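Local structure of RNA-induced transcriptional silencing complex protein tas3 (Schizosaccharomyces pombe, 3D1B) at residues L25-T30 and L109-Q114; M79-L84 and S97-V102; N83-K86 and A91-V94. The protein serves as a core adaptor subunit of the RNA-induced transcriptional silencing complex, helping RNA interference to build heterochromatin, here represented by its C-terminal alpha-helical motif. All coordinates share one frame; numbering follows the deposited sequence.

Interaction 1 (L25-T30 and L109-Q114); sequences LSFFQT and LDFASQ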
ATOM      1  N   LEU A  25      16.329  11.881   2.062  1.00 13.71           N
ATOM      2  CA  LEU A  25      15.393  12.870   2.599  1.00 14.31           C
ATOM      3  C   LEU A  25      15.805  13.224   4.017  1.00 13.96           C
ATOM      4  O   LEU A  25      16.102  12.343   4.815  1.00 14.87           O
ATOM      5  CB  LEU A  25      13.971  12.308   2.616  1.00 15.45           C
ATOM      6  CG  LEU A  25      13.315  12.163   1.247  1.00 16.24           C
ATOM      7  CD1 LEU A  25      12.023  11.368   1.378  1.00 14.49           C
ATOM      8  CD2 LEU A  25      13.049  13.546   0.665  1.00 16.02           C
ATOM      9  N   SER A  26      15.809  14.515   4.331  1.00 16.56           N
ATOM     10  CA  SER A  26      16.187  14.959   5.664  1.00 18.98           C
ATOM     11  C   SER A  26      15.297  14.310   6.716  1.00 19.34           C
ATOM     12  O   SER A  26      15.758  13.935   7.798  1.00 17.75           O
ATOM     13  CB  SER A  26      16.083  16.481   5.759  1.00 20.61           C
ATOM     14  OG  SER A  26      16.972  17.097   4.842  1.00 25.56           O
ATOM     15  N   PHE A  27      14.016  14.175   6.389  1.00 16.77           N
ATOM     16  CA  PHE A  27      13.051  13.570   7.299  1.00 17.23           C
ATOM     17  C   PHE A  27      13.439  12.131   7.627  1.00 15.67           C
ATOM     18  O   PHE A  27      13.281  11.674   8.758  1.00 17.00           O
ATOM     19  CB  PHE A  27      11.657  13.628   6.663  1.00 17.40           C
ATOM     20  CG  PHE A  27      10.557  13.074   7.527  1.00 20.83           C
ATOM     21  CD1 PHE A  27      10.343  13.559   8.815  1.00 22.45           C
ATOM     22  CD2 PHE A  27       9.716  12.077   7.035  1.00 20.27           C
ATOM     23  CE1 PHE A  27       9.302  13.061   9.604  1.00 22.22           C
ATOM     24  CE2 PHE A  27       8.672  11.572   7.813  1.00 23.31           C
ATOM     25  CZ  PHE A  27       8.468  12.067   9.102  1.00 20.26           C
ATOM     26  N   PHE A  28      13.943  11.409   6.633  1.00 13.87           N
ATOM     27  CA  PHE A  28      14.358  10.031   6.840  1.00 15.20           C
ATOM     28  C   PHE A  28      15.615  10.013   7.707  1.00 16.20           C
ATOM     29  O   PHE A  28      15.720   9.236   8.656  1.00 17.19           O
ATOM     30  CB  PHE A  28      14.670   9.371   5.492  1.00 15.56           C
ATOM     31  CG  PHE A  28      15.115   7.939   5.604  1.00 16.97           C
ATOM     32  CD1 PHE A  28      14.189   6.897   5.568  1.00 17.86           C
ATOM     33  CD2 PHE A  28      16.467   7.629   5.739  1.00 16.07           C
ATOM     34  CE1 PHE A  28      14.604   5.561   5.662  1.00 18.68           C
ATOM     35  CE2 PHE A  28      16.892   6.301   5.833  1.00 14.67           C
ATOM     36  CZ  PHE A  28      15.961   5.264   5.793  1.00 16.91           C
ATOM     37  N   GLN A  29      16.554  10.896   7.384  1.00 18.02           N
ATOM     38  CA  GLN A  29      17.828  10.960   8.098  1.00 20.13           C
ATOM     39  C   GLN A  29      17.767  11.509   9.517  1.00 23.03           C
ATOM     40  O   GLN A  29      18.761  11.449  10.238  1.00 24.65           O
ATOM     41  CB  GLN A  29      18.848  11.752   7.272  1.00 21.11           C
ATOM     42  CG  GLN A  29      19.036  11.194   5.871  1.00 23.05           C
ATOM     43  CD  GLN A  29      20.283  11.711   5.178  1.00 24.49           C
ATOM     44  OE1 GLN A  29      20.777  12.789   5.492  1.00 25.77           O
ATOM     45  NE2 GLN A  29      20.785  10.946   4.211  1.00 23.09           N
ATOM     46  N   THR A  30      16.625  12.065   9.917  1.00 20.19           N
ATOM     47  CA  THR A  30      16.488  12.564  11.281  1.00 22.42           C
ATOM     48  C   THR A  30      15.658  11.585  12.108  1.00 22.69           C
ATOM     49  O   THR A  30      15.464  11.783  13.304  1.00 22.69           O
ATOM     50  CB  THR A  30      15.828  13.967  11.335  1.00 23.91           C
ATOM     51  OG1 THR A  30      14.576  13.951  10.643  1.00 25.61           O
ATOM     52  CG2 THR A  30      16.739  15.002  10.709  1.00 28.02           C
ATOM     53  N   LEU A 109       1.457  20.659   8.072  1.00 15.52           N
ATOM     54  CA  LEU A 109       1.398  20.771   6.613  1.00 17.85           C
ATOM     55  C   LEU A 109       2.609  21.518   6.040  1.00 19.27           C
ATOM     56  O   LEU A 109       3.132  21.148   4.990  1.00 18.81           O
ATOM     57  CB  LEU A 109       0.104  21.467   6.181  1.00 20.19           C
ATOM     58  CG  LEU A 109      -0.245  21.356   4.693  1.00 21.67           C
ATOM     59  CD1 LEU A 109      -0.554  19.900   4.352  1.00 20.31           C
ATOM     60  CD2 LEU A 109      -1.445  22.239   4.364  1.00 22.77           C
ATOM     61  N   ASP A 110       3.062  22.571   6.720  1.00 20.49           N
ATOM     62  CA  ASP A 110       4.219  23.313   6.232  1.00 22.19           C
ATOM     63  C   ASP A 110       5.432  22.392   6.153  1.00 20.71           C
ATOM     64  O   ASP A 110       6.227  22.480   5.219  1.00 20.42           O
ATOM     65  CB  ASP A 110       4.547  24.493   7.151  1.00 26.70           C
ATOM     66  CG  ASP A 110       3.453  25.539   7.167  1.00 32.96           C
ATOM     67  OD1 ASP A 110       2.978  25.919   6.078  1.00 34.89           O
ATOM     68  OD2 ASP A 110       3.076  25.988   8.273  1.00 38.26           O
ATOM     69  N   PHE A 111       5.566  21.511   7.140  1.00 18.97           N
ATOM     70  CA  PHE A 111       6.679  20.563   7.187  1.00 17.14           C
ATOM     71  C   PHE A 111       6.525  19.562   6.039  1.00 17.33           C
ATOM     72  O   PHE A 111       7.502  19.207   5.365  1.00 17.47           O
ATOM     73  CB  PHE A 111       6.671  19.835   8.534  1.00 18.57           C
ATOM     74  CG  PHE A 111       7.873  18.962   8.771  1.00 18.45           C
ATOM     75  CD1 PHE A 111       9.128  19.525   8.990  1.00 22.65           C
ATOM     76  CD2 PHE A 111       7.745  17.578   8.809  1.00 19.17           C
ATOM     77  CE1 PHE A 111      10.241  18.712   9.250  1.00 22.68           C
ATOM     78  CE2 PHE A 111       8.847  16.759   9.068  1.00 19.78           C
ATOM     79  CZ  PHE A 111      10.095  17.329   9.288  1.00 20.67           C
ATOM     80  N   ALA A 112       5.294  19.110   5.814  1.00 16.79           N
ATOM     81  CA  ALA A 112       5.031  18.166   4.735  1.00 15.64           C
ATOM     82  C   ALA A 112       5.448  18.788   3.405  1.00 17.01           C
ATOM     83  O   ALA A 112       6.021  18.120   2.555  1.00 15.85           O
ATOM     84  CB  ALA A 112       3.550  17.800   4.701  1.00 15.76           C
ATOM     85  N   SER A 113       5.156  20.074   3.228  1.00 16.28           N
ATOM     86  CA  SER A 113       5.518  20.758   1.996  1.00 16.34           C
ATOM     87  C   SER A 113       7.036  20.809   1.823  1.00 16.70           C
ATOM     88  O   SER A 113       7.542  20.695   0.707  1.00 16.41           O
ATOM     89  CB  SER A 113       4.931  22.171   1.977  1.00 15.77           C
ATOM     90  OG  SER A 113       3.516  22.116   1.825  1.00 19.09           O
ATOM     91  N   GLN A 114       7.763  20.967   2.925  1.00 16.62           N
ATOM     92  CA  GLN A 114       9.220  20.996   2.852  1.00 17.40           C
ATOM     93  C   GLN A 114       9.745  19.635   2.394  1.00 17.66           C
ATOM     94  O   GLN A 114      10.626  19.554   1.537  1.00 19.20           O
ATOM     95  CB  GLN A 114       9.824  21.349   4.212  1.00 20.75           C
ATOM     96  CG  GLN A 114       9.513  22.755   4.684  1.00 27.65           C
ATOM     97  CD  GLN A 114      10.043  23.020   6.080  1.00 31.12           C
ATOM     98  OE1 GLN A 114      11.251  22.964   6.317  1.00 36.66           O
ATOM     99  NE2 GLN A 114       9.142  23.306   7.012  1.00 35.17           N
TER
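Phe27 and Phe111 meet ring against ring where the short helical turn 26-29 faces the first turns of helix 109-122, within the all-alpha motif at the C terminus of Tas3. The two side chains meet nearly perpendicular to one another, with ring planes 78° apart and centroids separated by 5.7 Å. The Phe111 ring presents its rim: CD1 of Phe27 lies beside that rim, close to the ring plane, and approaches CE2 of Phe111 to 3.5 Å. Against the Phe27 ring the approach is oblique. On helix 109-122 the Phe111 ring is carried outward because CG stands anti to the backbone N (chi1 -173°), which sends the ring across the gap between backbones whose nearest CA atoms, those of Phe27 and Phe111, are still 9.5 Å apart. The two rings thus bridge the segments by themselves. Phe66 touches both, while Ile98 of helix 89-105 and Ile115 pack on Phe27, which is buried. The neighbouring ring atom CE1 of Phe27 lies 3.8 Å from the same CE2 of Phe111.

Interaction 2 (M79-L84 and S97-V102); sequences MFLSNL and SIYKLV
With chi1 at 177° in Phe80 and -169° in Tyr99, both aromatic side chains run out from their helices with CG anti to the backbone N, and the two pass side by side, heading opposite ways, between helices 74-84 and 89-105. Leu81 takes the other course: its CG lies beside the backbone N and anti to the carbonyl carbon, which, with chi2 extended, brings the CD2 methyl to Tyr99. The two aromatic rings are nearly parallel, their planes only 19° apart, but they are displaced so far that they hardly overlap, with centroids 5.5 Å from each other. Contact falls on one flank of each ring, where CE2 of Phe80 comes 3.7 Å from CD1 of Tyr99. Leu81 supplies a CH-pi contact: its CD2 methyl sits over one face of the tyrosine, 4.1 Å from the ring centroid. Gln77, the partner of the Tyr99 hydroxyl, lies one turn before Leu81 on the same helix, and Leu109 and Ser113 of helix 109-122 pack on Phe80. This pairing joins two antiparallel neighbours of the helical motif. Its chemistry is that of dispersion between aromatic and aliphatic carbon, so the contact between the two segments probably rests on apolar packing, while the phenol OH adds a weak hydrogen bond to Gln77.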
ATOM      1  N   MET A  79      -5.077  22.991  -1.249  1.00 17.63           N
ATOM      2  CA  MET A  79      -4.053  23.536  -2.130  1.00 20.25           C
ATOM      3  C   MET A  79      -2.870  22.568  -2.150  1.00 19.02           C
ATOM      4  O   MET A  79      -2.218  22.396  -3.180  1.00 19.47           O
ATOM      5  CB  MET A  79      -3.602  24.912  -1.638  1.00 23.84           C
ATOM      6  CG  MET A  79      -2.865  25.738  -2.685  1.00 28.45           C
ATOM      7  SD  MET A  79      -3.880  26.047  -4.153  1.00 33.67           S
ATOM      8  CE  MET A  79      -5.160  26.978  -3.458  1.00 24.82           C
ATOM      9  N   PHE A  80      -2.595  21.936  -1.010  1.00 18.00           N
ATOM     10  CA  PHE A  80      -1.493  20.974  -0.922  1.00 16.66           C
ATOM     11  C   PHE A  80      -1.766  19.808  -1.865  1.00 15.83           C
ATOM     12  O   PHE A  80      -0.871  19.351  -2.576  1.00 17.02           O
ATOM     13  CB  PHE A  80      -1.352  20.435   0.507  1.00 14.91           C
ATOM     14  CG  PHE A  80      -0.286  19.375   0.659  1.00 16.76           C
ATOM     15  CD1 PHE A  80       1.041  19.727   0.916  1.00 18.66           C
ATOM     16  CD2 PHE A  80      -0.606  18.025   0.527  1.00 16.64           C
ATOM     17  CE1 PHE A  80       2.033  18.749   1.037  1.00 17.90           C
ATOM     18  CE2 PHE A  80       0.386  17.034   0.647  1.00 17.00           C
ATOM     19  CZ  PHE A  80       1.703  17.402   0.901  1.00 16.02           C
ATOM     20  N   LEU A  81      -3.009  19.329  -1.870  1.00 15.42           N
ATOM     21  CA  LEU A  81      -3.378  18.205  -2.725  1.00 15.65           C
ATOM     22  C   LEU A  81      -3.384  18.591  -4.202  1.00 17.80           C
ATOM     23  O   LEU A  81      -3.013  17.785  -5.055  1.00 16.79           O
ATOM     24  CB  LEU A  81      -4.747  17.647  -2.315  1.00 15.33           C
ATOM     25  CG  LEU A  81      -4.776  16.933  -0.953  1.00 14.65           C
ATOM     26  CD1 LEU A  81      -6.209  16.567  -0.589  1.00 16.69           C
ATOM     27  CD2 LEU A  81      -3.896  15.681  -1.002  1.00 15.51           C
ATOM     28  N   SER A  82      -3.805  19.814  -4.510  1.00 17.76           N
ATOM     29  CA  SER A  82      -3.817  20.248  -5.905  1.00 19.97           C
ATOM     30  C   SER A  82      -2.387  20.293  -6.415  1.00 20.80           C
ATOM     31  O   SER A  82      -2.113  19.949  -7.564  1.00 23.21           O
ATOM     32  CB  SER A  82      -4.461  21.632  -6.053  1.00 23.06           C
ATOM     33  OG  SER A  82      -5.866  21.523  -6.230  1.00 27.30           O
ATOM     34  N   ASN A  83      -1.468  20.702  -5.546  1.00 19.85           N
ATOM     35  CA  ASN A  83      -0.066  20.786  -5.916  1.00 20.90           C
ATOM     36  C   ASN A  83       0.538  19.394  -6.032  1.00 19.39           C
ATOM     37  O   ASN A  83       1.380  19.145  -6.894  1.00 18.78           O
ATOM     38  CB  ASN A  83       0.705  21.608  -4.876  1.00 22.12           C
ATOM     39  CG  ASN A  83       2.181  21.704  -5.194  1.00 26.85           C
ATOM     40  OD1 ASN A  83       3.010  21.051  -4.558  1.00 26.68           O
ATOM     41  ND2 ASN A  83       2.518  22.511  -6.195  1.00 23.71           N
ATOM     42  N   LEU A  84       0.090  18.483  -5.169  1.00 18.53           N
ATOM     43  CA  LEU A  84       0.595  17.114  -5.164  1.00 17.55           C
ATOM     44  C   LEU A  84       0.309  16.397  -6.481  1.00 19.13           C
ATOM     45  O   LEU A  84       1.131  15.611  -6.961  1.00 19.95           O
ATOM     46  CB  LEU A  84      -0.030  16.335  -3.999  1.00 16.22           C
ATOM     47  CG  LEU A  84       0.433  14.885  -3.820  1.00 17.21           C
ATOM     48  CD1 LEU A  84       1.964  14.830  -3.707  1.00 16.94           C
ATOM     49  CD2 LEU A  84      -0.214  14.295  -2.569  1.00 16.24           C
ATOM     50  N   SER A  97       2.302   9.686   0.899  1.00 15.34           N
ATOM     51  CA  SER A  97       2.619   8.947   2.115  1.00 15.58           C
ATOM     52  C   SER A  97       2.779   9.876   3.321  1.00 16.67           C
ATOM     53  O   SER A  97       2.371   9.531   4.430  1.00 14.99           O
ATOM     54  CB  SER A  97       3.890   8.114   1.910  1.00 21.03           C
ATOM     55  OG  SER A  97       4.960   8.927   1.465  1.00 28.21           O
ATOM     56  N   ILE A  98       3.367  11.051   3.107  1.00 15.28           N
ATOM     57  CA  ILE A  98       3.544  12.006   4.196  1.00 14.50           C
ATOM     58  C   ILE A  98       2.193  12.616   4.562  1.00 16.66           C
ATOM     59  O   ILE A  98       1.938  12.914   5.728  1.00 14.20           O
ATOM     60  CB  ILE A  98       4.533  13.134   3.813  1.00 14.80           C
ATOM     61  CG1 ILE A  98       5.941  12.558   3.639  1.00 17.65           C
ATOM     62  CG2 ILE A  98       4.558  14.206   4.899  1.00 18.84           C
ATOM     63  CD1 ILE A  98       6.537  11.985   4.924  1.00 19.49           C
ATOM     64  N   TYR A  99       1.322  12.784   3.572  1.00 16.39           N
ATOM     65  CA  TYR A  99       0.003  13.355   3.847  1.00 15.54           C
ATOM     66  C   TYR A  99      -0.801  12.436   4.775  1.00 16.43           C
ATOM     67  O   TYR A  99      -1.702  12.894   5.485  1.00 14.90           O
ATOM     68  CB  TYR A  99      -0.760  13.608   2.544  1.00 15.97           C
ATOM     69  CG  TYR A  99      -2.002  14.443   2.761  1.00 15.75           C
ATOM     70  CD1 TYR A  99      -1.905  15.754   3.227  1.00 15.90           C
ATOM     71  CD2 TYR A  99      -3.277  13.901   2.565  1.00 15.59           C
ATOM     72  CE1 TYR A  99      -3.045  16.511   3.500  1.00 15.72           C
ATOM     73  CE2 TYR A  99      -4.427  14.653   2.835  1.00 14.79           C
ATOM     74  CZ  TYR A  99      -4.300  15.954   3.302  1.00 17.95           C
ATOM     75  OH  TYR A  99      -5.422  16.701   3.579  1.00 15.30           O
ATOM     76  N   LYS A 100      -0.491  11.139   4.768  1.00 15.35           N
ATOM     77  CA  LYS A 100      -1.162  10.195   5.664  1.00 15.58           C
ATOM     78  C   LYS A 100      -0.835  10.612   7.097  1.00 14.78           C
ATOM     79  O   LYS A 100      -1.638  10.432   8.011  1.00 14.93           O
ATOM     80  CB  LYS A 100      -0.640   8.764   5.476  1.00 17.53           C
ATOM     81  CG  LYS A 100      -0.883   8.151   4.125  1.00 19.67           C
ATOM     82  CD  LYS A 100      -2.366   7.960   3.861  1.00 20.66           C
ATOM     83  CE  LYS A 100      -2.581   7.432   2.452  1.00 22.92           C
ATOM     84  NZ  LYS A 100      -4.007   7.542   2.036  1.00 18.59           N
ATOM     85  N   LEU A 101       0.372  11.146   7.288  1.00 14.58           N
ATOM     86  CA  LEU A 101       0.812  11.579   8.610  1.00 14.49           C
ATOM     87  C   LEU A 101       0.191  12.920   8.973  1.00 14.31           C
ATOM     88  O   LEU A 101      -0.025  13.219  10.147  1.00 14.04           O
ATOM     89  CB  LEU A 101       2.344  11.678   8.648  1.00 15.09           C
ATOM     90  CG  LEU A 101       3.089  10.357   8.411  1.00 15.72           C
ATOM     91  CD1 LEU A 101       4.582  10.594   8.608  1.00 16.67           C
ATOM     92  CD2 LEU A 101       2.601   9.283   9.361  1.00 19.56           C
ATOM     93  N   VAL A 102      -0.086  13.735   7.962  1.00 12.73           N
ATOM     94  CA  VAL A 102      -0.715  15.032   8.202  1.00 13.95           C
ATOM     95  C   VAL A 102      -2.115  14.799   8.770  1.00 15.35           C
ATOM     96  O   VAL A 102      -2.464  15.309   9.841  1.00 14.14           O
ATOM     97  CB  VAL A 102      -0.823  15.851   6.890  1.00 13.95           C
ATOM     98  CG1 VAL A 102      -1.708  17.076   7.101  1.00 14.38           C
ATOM     99  CG2 VAL A 102       0.571  16.272   6.429  1.00 14.14           C
TER

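Interaction 3 (N83-K86 and A91-V94); sequences NLEK and AKAV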
ATOM      1  N   ASN A  83      -1.468  20.702  -5.546  1.00 19.85           N
ATOM      2  CA  ASN A  83      -0.066  20.786  -5.916  1.00 20.90           C
ATOM      3  C   ASN A  83       0.538  19.394  -6.032  1.00 19.39           C
ATOM      4  O   ASN A  83       1.380  19.145  -6.894  1.00 18.78           O
ATOM      5  CB  ASN A  83       0.705  21.608  -4.876  1.00 22.12           C
ATOM      6  CG  ASN A  83       2.181  21.704  -5.194  1.00 26.85           C
ATOM      7  OD1 ASN A  83       3.010  21.051  -4.558  1.00 26.68           O
ATOM      8  ND2 ASN A  83       2.518  22.511  -6.195  1.00 23.71           N
ATOM      9  N   LEU A  84       0.090  18.483  -5.169  1.00 18.53           N
ATOM     10  CA  LEU A  84       0.595  17.114  -5.164  1.00 17.55           C
ATOM     11  C   LEU A  84       0.309  16.397  -6.481  1.00 19.13           C
ATOM     12  O   LEU A  84       1.131  15.611  -6.961  1.00 19.95           O
ATOM     13  CB  LEU A  84      -0.030  16.335  -3.999  1.00 16.22           C
ATOM     14  CG  LEU A  84       0.433  14.885  -3.820  1.00 17.21           C
ATOM     15  CD1 LEU A  84       1.964  14.830  -3.707  1.00 16.94           C
ATOM     16  CD2 LEU A  84      -0.214  14.295  -2.569  1.00 16.24           C
ATOM     17  N   GLU A  85      -0.855  16.667  -7.062  1.00 18.83           N
ATOM     18  CA  GLU A  85      -1.251  16.041  -8.324  1.00 19.82           C
ATOM     19  C   GLU A  85      -0.276  16.322  -9.467  1.00 21.12           C
ATOM     20  O   GLU A  85      -0.182  15.538 -10.410  1.00 21.03           O
ATOM     21  CB  GLU A  85      -2.640  16.536  -8.742  1.00 22.01           C
ATOM     22  CG  GLU A  85      -3.772  16.046  -7.854  1.00 24.06           C
ATOM     23  CD  GLU A  85      -4.276  14.673  -8.258  1.00 25.96           C
ATOM     24  OE1 GLU A  85      -3.593  14.003  -9.070  1.00 25.70           O
ATOM     25  OE2 GLU A  85      -5.349  14.265  -7.756  1.00 23.63           O
ATOM     26  N   LYS A  86       0.446  17.435  -9.377  1.00 20.97           N
ATOM     27  CA  LYS A  86       1.378  17.837 -10.431  1.00 23.85           C
ATOM     28  C   LYS A  86       2.803  17.344 -10.272  1.00 23.30           C
ATOM     29  O   LYS A  86       3.635  17.552 -11.160  1.00 22.15           O
ATOM     30  CB  LYS A  86       1.412  19.358 -10.520  1.00 24.97           C
ATOM     31  CG  LYS A  86       0.046  19.956 -10.745  1.00 31.03           C
ATOM     32  CD  LYS A  86       0.100  21.457 -10.933  1.00 34.53           C
ATOM     33  CE  LYS A  86       0.447  22.191  -9.656  1.00 35.25           C
ATOM     34  NZ  LYS A  86       0.053  23.619  -9.801  1.00 37.43           N
ATOM     35  N   ALA A  91       8.315  12.042  -6.029  1.00 17.97           N
ATOM     36  CA  ALA A  91       7.829  13.131  -5.192  1.00 16.87           C
ATOM     37  C   ALA A  91       6.355  12.947  -4.859  1.00 16.92           C
ATOM     38  O   ALA A  91       5.942  13.151  -3.718  1.00 16.81           O
ATOM     39  CB  ALA A  91       8.049  14.469  -5.888  1.00 18.95           C
ATOM     40  N   LYS A  92       5.559  12.561  -5.851  1.00 16.06           N
ATOM     41  CA  LYS A  92       4.127  12.363  -5.622  1.00 14.97           C
ATOM     42  C   LYS A  92       3.879  11.253  -4.606  1.00 15.44           C
ATOM     43  O   LYS A  92       3.007  11.370  -3.743  1.00 15.42           O
ATOM     44  CB  LYS A  92       3.410  12.025  -6.935  1.00 16.58           C
ATOM     45  CG  LYS A  92       1.903  11.854  -6.759  1.00 20.01           C
ATOM     46  CD  LYS A  92       1.186  11.549  -8.071  1.00 21.16           C
ATOM     47  CE  LYS A  92       1.252  12.718  -9.041  1.00 24.16           C
ATOM     48  NZ  LYS A  92       0.444  12.434 -10.274  1.00 22.97           N
ATOM     49  N   ALA A  93       4.641  10.168  -4.711  1.00 14.39           N
ATOM     50  CA  ALA A  93       4.483   9.052  -3.784  1.00 14.92           C
ATOM     51  C   ALA A  93       4.900   9.463  -2.374  1.00 14.20           C
ATOM     52  O   ALA A  93       4.293   9.040  -1.389  1.00 15.32           O
ATOM     53  CB  ALA A  93       5.304   7.855  -4.255  1.00 16.17           C
ATOM     54  N   VAL A  94       5.957  10.263  -2.279  1.00 12.70           N
ATOM     55  CA  VAL A  94       6.418  10.750  -0.980  1.00 12.00           C
ATOM     56  C   VAL A  94       5.339  11.658  -0.399  1.00 13.26           C
ATOM     57  O   VAL A  94       4.978  11.539   0.769  1.00 12.50           O
ATOM     58  CB  VAL A  94       7.727  11.552  -1.116  1.00 13.69           C
ATOM     59  CG1 VAL A  94       8.043  12.274   0.194  1.00 13.27           C
ATOM     60  CG2 VAL A  94       8.860  10.615  -1.494  1.00 13.81           C
TER
HETATM   61  O   HOH W   1      -2.128  11.832  -9.388  1.00 30.60           O
HETATM   62  O   HOH W   2       1.853  14.151 -11.937  1.00 38.24           O
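The turn of an alpha-helical hairpin is bridged here, as Lys92, early in helix 89-105, reaches back to the residues at the close of helix 74-84. Its NZ donates a hydrogen bond to the backbone O of Glu85 at 3.2 Å, approaching from above the carbonyl plane, 41° out of it. The aliphatic chain runs extended through chi2 and bends at chi3 (-66°), which lays CE 3.6 Å from the O of Leu84. Leu84 packs in return against the backbone of the second helix, its CD1 3.6 Å from the O of Lys92. The Glu85 carboxylate does not form a salt bridge, since OE1 and NZ are 4.5 Å apart; one water joins them, donating to OE1 at 2.6 Å and accepting from NZ. A second water accepts from NZ and donates to Glu85 O, so this carbonyl is held both directly and through solvent. With an alanine here in place of Lys92, the Glu85 carbonyl would probably lose its ammonium donor and the carboxylate its water-linked positive partner. Leu116 of helix 109-122 packs on both Asn83 and Ala91, flanking the turn. The arrangement is that of an alpha-helical hairpin, with Lys92 spanning its short turn.

From the N terminus, the chain first passes through 25-30 and, 79 residues on, meets 109-114, so interaction 1 closes a long loop that encloses the other two contacts. Inside it, segment 79-84 opens interaction 2, which returns at 97-102; interaction 3 starts from the same helix end, sharing Asn83 and Leu84, and closes sooner, at 91-94. Both join helix 74-84 to helix 89-105, one at the turn and one further along the pair, with centres about 8 Å apart. Interaction 1 brings in the N-terminal part and helix 109-122. It touches interaction 2 directly, as Ala112 packs on Ile98, and interaction 3 through Leu25 and Val94, tying the early turn to the C-terminal helices.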